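Local structure of putative Lipoprotein (Shewanella oneidensis, 3U24) at residues Glu396-His408 with Tyr454-Trp468. The protein is a putative lipoprotein of unknown function that binds zinc and calcium ions and may be related to metallopeptidases through its DUF885 family. Sequence-based numbering, arbitrary orientation.
With ZN (zinc ion), chain I; ZN (zinc ion), chain G; ZN (zinc ion), chain F.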
loop_
_atom_site.group_PDB
_atom_site.type_symbol
_atom_site.label_atom_id
_atom_site.label_comp_id
_atom_site.label_asym_id
_atom_site.label_seq_id
_atom_site.Cartn_x
_atom_site.Cartn_y
_atom_site.Cartn_z
ATOM N N GLU A 396 -2.332 21.353 4.780
ATOM C CA GLU A 396 -2.642 19.953 5.012
ATOM C C GLU A 396 -1.753 19.464 6.177
ATOM O O GLU A 396 -2.253 18.954 7.193
ATOM C CB GLU A 396 -2.341 19.150 3.733
ATOM C CG GLU A 396 -3.446 18.238 3.210
ATOM C CD GLU A 396 -2.902 17.131 2.310
ATOM O OE1 GLU A 396 -2.357 17.434 1.203
ATOM O OE2 GLU A 396 -3.015 15.942 2.720
ATOM N N TYR A 397 -0.444 19.674 6.046
ATOM C CA TYR A 397 0.532 19.256 7.092
ATOM C C TYR A 397 0.861 20.369 8.087
ATOM O O TYR A 397 2.013 20.718 8.312
ATOM C CB TYR A 397 1.760 18.575 6.486
ATOM C CG TYR A 397 1.343 17.371 5.676
ATOM C CD1 TYR A 397 1.074 16.147 6.286
ATOM C CD2 TYR A 397 1.178 17.465 4.321
ATOM C CE1 TYR A 397 0.663 15.046 5.554
ATOM C CE2 TYR A 397 0.748 16.383 3.576
ATOM C CZ TYR A 397 0.492 15.177 4.200
ATOM O OH TYR A 397 0.076 14.118 3.423
ATOM N N ASN A 398 -0.193 20.837 8.737
ATOM C CA ASN A 398 -0.149 21.994 9.606
ATOM C C ASN A 398 0.472 21.709 11.011
ATOM O O ASN A 398 1.037 20.661 11.243
ATOM C CB ASN A 398 -1.572 22.565 9.667
ATOM C CG ASN A 398 -2.568 21.575 10.230
ATOM O OD1 ASN A 398 -2.384 21.123 11.358
ATOM N ND2 ASN A 398 -3.614 21.192 9.432
ATOM N N HIS A 399 0.411 22.650 11.936
ATOM C CA HIS A 399 1.122 22.532 13.225
ATOM C C HIS A 399 0.770 21.244 13.937
ATOM O O HIS A 399 1.628 20.592 14.538
ATOM C CB HIS A 399 0.753 23.737 14.101
ATOM C CG HIS A 399 1.320 23.681 15.503
ATOM N ND1 HIS A 399 2.635 23.912 15.770
ATOM C CD2 HIS A 399 0.711 23.446 16.719
ATOM C CE1 HIS A 399 2.845 23.792 17.078
ATOM N NE2 HIS A 399 1.669 23.494 17.659
ATOM N N TRP A 400 -0.497 20.863 13.879
ATOM C CA TRP A 400 -0.952 19.617 14.477
ATOM C C TRP A 400 -0.774 18.386 13.621
ATOM O O TRP A 400 -0.288 17.349 14.113
ATOM C CB TRP A 400 -2.384 19.748 14.908
ATOM C CG TRP A 400 -2.581 20.902 15.885
ATOM C CD1 TRP A 400 -2.425 20.874 17.258
ATOM C CD2 TRP A 400 -2.925 22.295 15.579
ATOM N NE1 TRP A 400 -2.687 22.100 17.804
ATOM C CE2 TRP A 400 -2.993 22.990 16.852
ATOM C CE3 TRP A 400 -3.149 23.000 14.428
ATOM C CZ2 TRP A 400 -3.273 24.337 16.941
ATOM C CZ3 TRP A 400 -3.476 24.337 14.520
ATOM C CH2 TRP A 400 -3.534 24.991 15.750
ATOM N N ILE A 401 -1.136 18.462 12.350
ATOM C CA ILE A 401 -1.145 17.275 11.511
ATOM C C ILE A 401 0.284 16.794 11.265
ATOM O O ILE A 401 0.503 15.609 11.141
ATOM C CB ILE A 401 -1.887 17.500 10.178
ATOM C CG1 ILE A 401 -3.405 17.663 10.400
ATOM C CG2 ILE A 401 -1.573 16.432 9.145
ATOM C CD1 ILE A 401 -4.151 16.513 11.032
ATOM N N LEU A 402 1.250 17.698 11.193
ATOM C CA LEU A 402 2.637 17.313 11.035
ATOM C C LEU A 402 3.131 16.410 12.196
ATOM O O LEU A 402 3.902 15.508 11.986
ATOM C CB LEU A 402 3.511 18.558 10.893
ATOM C CG LEU A 402 5.003 18.298 10.652
ATOM C CD1 LEU A 402 5.207 17.327 9.464
ATOM C CD2 LEU A 402 5.774 19.609 10.493
ATOM N N GLN A 403 2.633 16.655 13.412
ATOM C CA GLN A 403 3.007 15.871 14.577
ATOM C C GLN A 403 2.359 14.473 14.474
ATOM O O GLN A 403 3.015 13.449 14.629
ATOM C CB GLN A 403 2.551 16.584 15.845
ATOM C CG GLN A 403 3.202 17.942 16.123
ATOM C CD GLN A 403 2.634 18.567 17.405
ATOM O OE1 GLN A 403 2.799 18.001 18.486
ATOM N NE2 GLN A 403 1.946 19.704 17.290
ATOM N N ILE A 404 1.075 14.441 14.121
ATOM C CA ILE A 404 0.399 13.184 13.843
ATOM C C ILE A 404 1.045 12.373 12.712
ATOM O O ILE A 404 1.153 11.153 12.819
ATOM C CB ILE A 404 -1.085 13.421 13.540
ATOM C CG1 ILE A 404 -1.776 13.908 14.792
ATOM C CG2 ILE A 404 -1.770 12.139 13.065
ATOM C CD1 ILE A 404 -3.083 14.566 14.427
ATOM N N LEU A 405 1.478 13.038 11.646
ATOM C CA LEU A 405 2.213 12.351 10.568
ATOM C C LEU A 405 3.510 11.685 11.068
ATOM O O LEU A 405 3.858 10.573 10.651
ATOM C CB LEU A 405 2.579 13.317 9.419
ATOM C CG LEU A 405 3.426 12.762 8.246
ATOM C CD1 LEU A 405 2.615 11.781 7.401
ATOM C CD2 LEU A 405 4.022 13.869 7.368
ATOM N N ASN A 406 4.233 12.384 11.922
ATOM C CA ASN A 406 5.487 11.865 12.449
ATOM C C ASN A 406 5.261 10.708 13.453
ATOM O O ASN A 406 6.089 9.816 13.543
ATOM C CB ASN A 406 6.324 13.004 13.062
ATOM C CG ASN A 406 6.900 13.947 11.998
ATOM O OD1 ASN A 406 7.198 13.528 10.861
ATOM N ND2 ASN A 406 7.057 15.252 12.373
ATOM N N ILE A 407 4.133 10.711 14.161
ATOM C CA ILE A 407 3.742 9.580 14.965
ATOM C C ILE A 407 3.488 8.374 14.064
ATOM O O ILE A 407 4.032 7.280 14.322
ATOM C CB ILE A 407 2.518 9.915 15.834
ATOM C CG1 ILE A 407 2.933 10.930 16.935
ATOM C CG2 ILE A 407 1.885 8.653 16.401
ATOM C CD1 ILE A 407 1.785 11.477 17.775
ATOM N N HIS A 408 2.680 8.578 13.023
ATOM C CA HIS A 408 2.266 7.527 12.104
ATOM C C HIS A 408 3.472 6.933 11.428
ATOM O O HIS A 408 3.608 5.722 11.330
ATOM C CB HIS A 408 1.287 8.078 11.045
ATOM C CG HIS A 408 0.849 7.082 9.980
ATOM N ND1 HIS A 408 -0.390 6.579 9.931
ATOM C CD2 HIS A 408 1.541 6.498 8.901
ATOM C CE1 HIS A 408 -0.495 5.691 8.862
ATOM N NE2 HIS A 408 0.667 5.645 8.240
ATOM N N TYR A 454 -0.423 12.803 24.688
ATOM C CA TYR A 454 0.359 13.590 23.759
ATOM C C TYR A 454 -0.398 14.883 23.359
ATOM O O TYR A 454 -1.561 14.843 22.946
ATOM C CB TYR A 454 0.760 12.796 22.531
ATOM C CG TYR A 454 1.685 13.590 21.658
ATOM C CD1 TYR A 454 3.045 13.621 21.901
ATOM C CD2 TYR A 454 1.183 14.380 20.616
ATOM C CE1 TYR A 454 3.895 14.382 21.116
ATOM C CE2 TYR A 454 2.015 15.131 19.826
ATOM C CZ TYR A 454 3.352 15.141 20.080
ATOM O OH TYR A 454 4.158 15.914 19.287
ATOM N N GLY A 455 0.291 16.015 23.502
ATOM C CA GLY A 455 -0.280 17.339 23.321
ATOM C C GLY A 455 -1.176 17.757 24.468
ATOM O O GLY A 455 -1.892 18.766 24.380
ATOM N N ASN A 456 -1.181 16.960 25.526
ATOM C CA ASN A 456 -1.894 17.280 26.740
ATOM C C ASN A 456 -3.385 17.582 26.564
ATOM O O ASN A 456 -3.906 18.537 27.142
ATOM C CB ASN A 456 -1.188 18.438 27.462
ATOM C CG ASN A 456 -1.612 18.547 28.922
ATOM O OD1 ASN A 456 -1.964 19.623 29.395
ATOM N ND2 ASN A 456 -1.600 17.423 29.637
ATOM N N PHE A 457 -4.067 16.746 25.783
ATOM C CA PHE A 457 -5.500 16.885 25.550
ATOM C C PHE A 457 -5.930 18.268 25.022
ATOM O O PHE A 457 -7.024 18.719 25.286
ATOM C CB PHE A 457 -6.272 16.485 26.823
ATOM C CG PHE A 457 -5.847 15.138 27.366
ATOM C CD1 PHE A 457 -6.277 13.971 26.758
ATOM C CD2 PHE A 457 -4.966 15.051 28.416
ATOM C CE1 PHE A 457 -5.863 12.729 27.212
ATOM C CE2 PHE A 457 -4.556 13.822 28.888
ATOM C CZ PHE A 457 -5.006 12.651 28.274
ATOM N N GLU A 458 -5.065 18.921 24.252
ATOM C CA GLU A 458 -5.384 20.209 23.607
ATOM C C GLU A 458 -6.522 20.050 22.601
ATOM O O GLU A 458 -6.425 19.204 21.689
ATOM C CB GLU A 458 -4.137 20.711 22.884
ATOM C CG GLU A 458 -4.281 22.051 22.188
ATOM C CD GLU A 458 -3.007 22.489 21.480
ATOM O OE1 GLU A 458 -2.261 21.631 20.936
ATOM O OE2 GLU A 458 -2.754 23.706 21.478
ATOM N N PRO A 459 -7.603 20.848 22.743
ATOM C CA PRO A 459 -8.749 20.638 21.854
ATOM C C PRO A 459 -8.410 20.773 20.379
ATOM O O PRO A 459 -8.919 20.008 19.581
ATOM C CB PRO A 459 -9.734 21.703 22.305
ATOM C CG PRO A 459 -9.396 21.929 23.744
ATOM C CD PRO A 459 -7.909 21.851 23.781
ATOM N N GLU A 460 -7.542 21.711 20.029
ATOM C CA GLU A 460 -7.113 21.922 18.623
ATOM C C GLU A 460 -6.499 20.640 18.027
ATOM O O GLU A 460 -6.774 20.263 16.901
ATOM C CB GLU A 460 -6.087 23.083 18.527
ATOM C CG GLU A 460 -6.653 24.513 18.701
ATOM C CD GLU A 460 -6.818 24.983 20.152
ATOM O OE1 GLU A 460 -6.678 24.161 21.112
ATOM O OE2 GLU A 460 -7.082 26.192 20.333
HETATM N N MSE A 461 -5.650 19.998 18.816
HETATM C CA MSE A 461 -4.955 18.787 18.424
HETATM C C MSE A 461 -5.991 17.698 18.196
HETATM O O MSE A 461 -5.979 17.051 17.164
HETATM C CB MSE A 461 -3.954 18.368 19.514
HETATM C CG MSE A 461 -3.341 16.961 19.331
HETATM SE SE MSE A 461 -2.249 16.890 17.712
HETATM C CE MSE A 461 -0.645 17.493 18.624
ATOM N N TRP A 462 -6.901 17.515 19.135
ATOM C CA TRP A 462 -7.955 16.506 18.948
ATOM C C TRP A 462 -8.815 16.755 17.731
ATOM O O TRP A 462 -9.142 15.822 16.986
ATOM C CB TRP A 462 -8.794 16.337 20.208
ATOM C CG TRP A 462 -8.055 15.457 21.189
ATOM C CD1 TRP A 462 -6.939 15.785 21.952
ATOM C CD2 TRP A 462 -8.313 14.060 21.490
ATOM N NE1 TRP A 462 -6.513 14.721 22.674
ATOM C CE2 TRP A 462 -7.298 13.655 22.445
ATOM C CE3 TRP A 462 -9.253 13.138 21.079
ATOM C CZ2 TRP A 462 -7.251 12.375 22.964
ATOM C CZ3 TRP A 462 -9.195 11.842 21.593
ATOM C CH2 TRP A 462 -8.221 11.472 22.516
ATOM N N LEU A 463 -9.162 18.007 17.488
ATOM C CA LEU A 463 -10.000 18.334 16.353
ATOM C C LEU A 463 -9.309 17.931 15.051
ATOM O O LEU A 463 -9.947 17.340 14.171
ATOM C CB LEU A 463 -10.331 19.829 16.356
ATOM C CG LEU A 463 -11.189 20.380 15.222
ATOM C CD1 LEU A 463 -12.527 19.658 15.182
ATOM C CD2 LEU A 463 -11.358 21.892 15.377
HETATM N N MSE A 464 -8.012 18.255 14.948
HETATM C CA MSE A 464 -7.232 17.978 13.777
HETATM C C MSE A 464 -7.015 16.480 13.610
HETATM O O MSE A 464 -7.123 15.973 12.505
HETATM C CB MSE A 464 -5.884 18.708 13.805
HETATM C CG MSE A 464 -5.956 20.221 13.649
HETATM SE SE MSE A 464 -6.873 20.876 11.972
HETATM C CE MSE A 464 -6.228 19.643 10.714
ATOM N N TYR A 465 -6.728 15.782 14.702
ATOM C CA TYR A 465 -6.678 14.328 14.682
ATOM C C TYR A 465 -7.977 13.713 14.136
ATOM O O TYR A 465 -7.957 12.791 13.313
ATOM C CB TYR A 465 -6.408 13.735 16.076
ATOM C CG TYR A 465 -6.761 12.261 16.115
ATOM C CD1 TYR A 465 -5.974 11.326 15.450
ATOM C CD2 TYR A 465 -7.892 11.820 16.722
ATOM C CE1 TYR A 465 -6.282 9.974 15.462
ATOM C CE2 TYR A 465 -8.240 10.491 16.710
ATOM C CZ TYR A 465 -7.423 9.558 16.084
ATOM O OH TYR A 465 -7.761 8.222 16.056
ATOM N N TYR A 466 -9.107 14.198 14.614
ATOM C CA TYR A 466 -10.363 13.674 14.144
ATOM C C TYR A 466 -10.567 13.855 12.630
ATOM O O TYR A 466 -11.080 12.936 11.976
ATOM C CB TYR A 466 -11.513 14.278 14.908
ATOM C CG TYR A 466 -11.703 13.745 16.318
ATOM C CD1 TYR A 466 -11.690 12.394 16.580
ATOM C CD2 TYR A 466 -11.983 14.616 17.376
ATOM C CE1 TYR A 466 -11.934 11.907 17.857
ATOM C CE2 TYR A 466 -12.170 14.153 18.661
ATOM C CZ TYR A 466 -12.176 12.797 18.893
ATOM O OH TYR A 466 -12.379 12.333 20.157
ATOM N N LYS A 467 -10.130 14.977 12.050
ATOM C CA LYS A 467 -10.298 15.149 10.605
ATOM C C LYS A 467 -9.469 14.088 9.884
ATOM O O LYS A 467 -9.924 13.470 8.893
ATOM C CB LYS A 467 -9.909 16.559 10.103
ATOM C CG LYS A 467 -9.755 16.658 8.586
ATOM C CD LYS A 467 -9.113 17.960 8.137
ATOM C CE LYS A 467 -8.938 18.057 6.609
ATOM N NZ LYS A 467 -7.588 17.547 6.146
ATOM N N TRP A 468 -8.258 13.895 10.398
ATOM C CA TRP A 468 -7.354 12.864 9.911
ATOM C C TRP A 468 -7.933 11.474 10.041
ATOM O O TRP A 468 -7.908 10.700 9.107
ATOM C CB TRP A 468 -6.068 13.007 10.702
ATOM C CG TRP A 468 -4.842 12.311 10.206
ATOM C CD1 TRP A 468 -4.235 11.179 10.753
ATOM C CD2 TRP A 468 -3.947 12.737 9.127
ATOM N NE1 TRP A 468 -3.070 10.874 10.076
ATOM C CE2 TRP A 468 -2.845 11.762 9.096
ATOM C CE3 TRP A 468 -3.959 13.773 8.199
ATOM C CZ2 TRP A 468 -1.820 11.842 8.178
ATOM C CZ3 TRP A 468 -2.917 13.839 7.274
ATOM C CH2 TRP A 468 -1.869 12.898 7.271
HETATM ZN ZN ZN I . 4.448 24.472 14.270
HETATM ZN ZN ZN G . 1.364 23.272 19.679
HETATM ZN ZN ZN F . 1.106 4.377 6.920
HETATM O O HOH W 1 -5.110 18.654 7.356
HETATM O O HOH W 2 0.622 21.156 19.679
HETATM O O HOH W 3 -0.566 24.227 20.159
HETATM O O HOH W 4 1.991 5.638 5.439
HETATM O O HOH W 5 4.859 22.919 12.729
#
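Trp468 turns one ring face to Ile404, whose CG2 lies 3.5 Å from Trp468 CD1, in a helix-helix packing where helix 401-408 crosses helix 459-468 at -60° with axes 10.0 Å apart; in this largely helical DUF885 protein, helix 401-408 carries His408, which binds zinc together with His414 and Glu439. Ile401 CG2 comes within 3.5 Å of Trp468 CZ3. The other branch of Ile404, ending in CD1, rests against CA and CB of Tyr465. The Trp400 indole lies between Glu460 CB on one face and His399 CD2 on the other; its CG, anti to the carbonyl carbon (chi1 -57°), sends the ring over the start of helix 459-468. There Trp400 NE1 makes a weak hydrogen bond to Glu458 OE1 (3.2 Å, 150°). Selenomethionine Met464 sets CB and CG against Trp400 CB and bends at chi2 and chi3, bringing Met464 CE a tight 3.5 Å from Ile401 CG1. Tyr454 OH donates to Gln403 OE1 at 2.6 Å, lying in the plane of the Gln403 amide carbonyl, where a lone pair of OE1 points at it. With an alanine here the amide is gone, which is likely to leave the Tyr454 hydroxyl without this acceptor. Gln403 also adds a polar bridge: its NE2 donates to His399 O and to a zinc-bound water that in turn reaches Glu458 OE1.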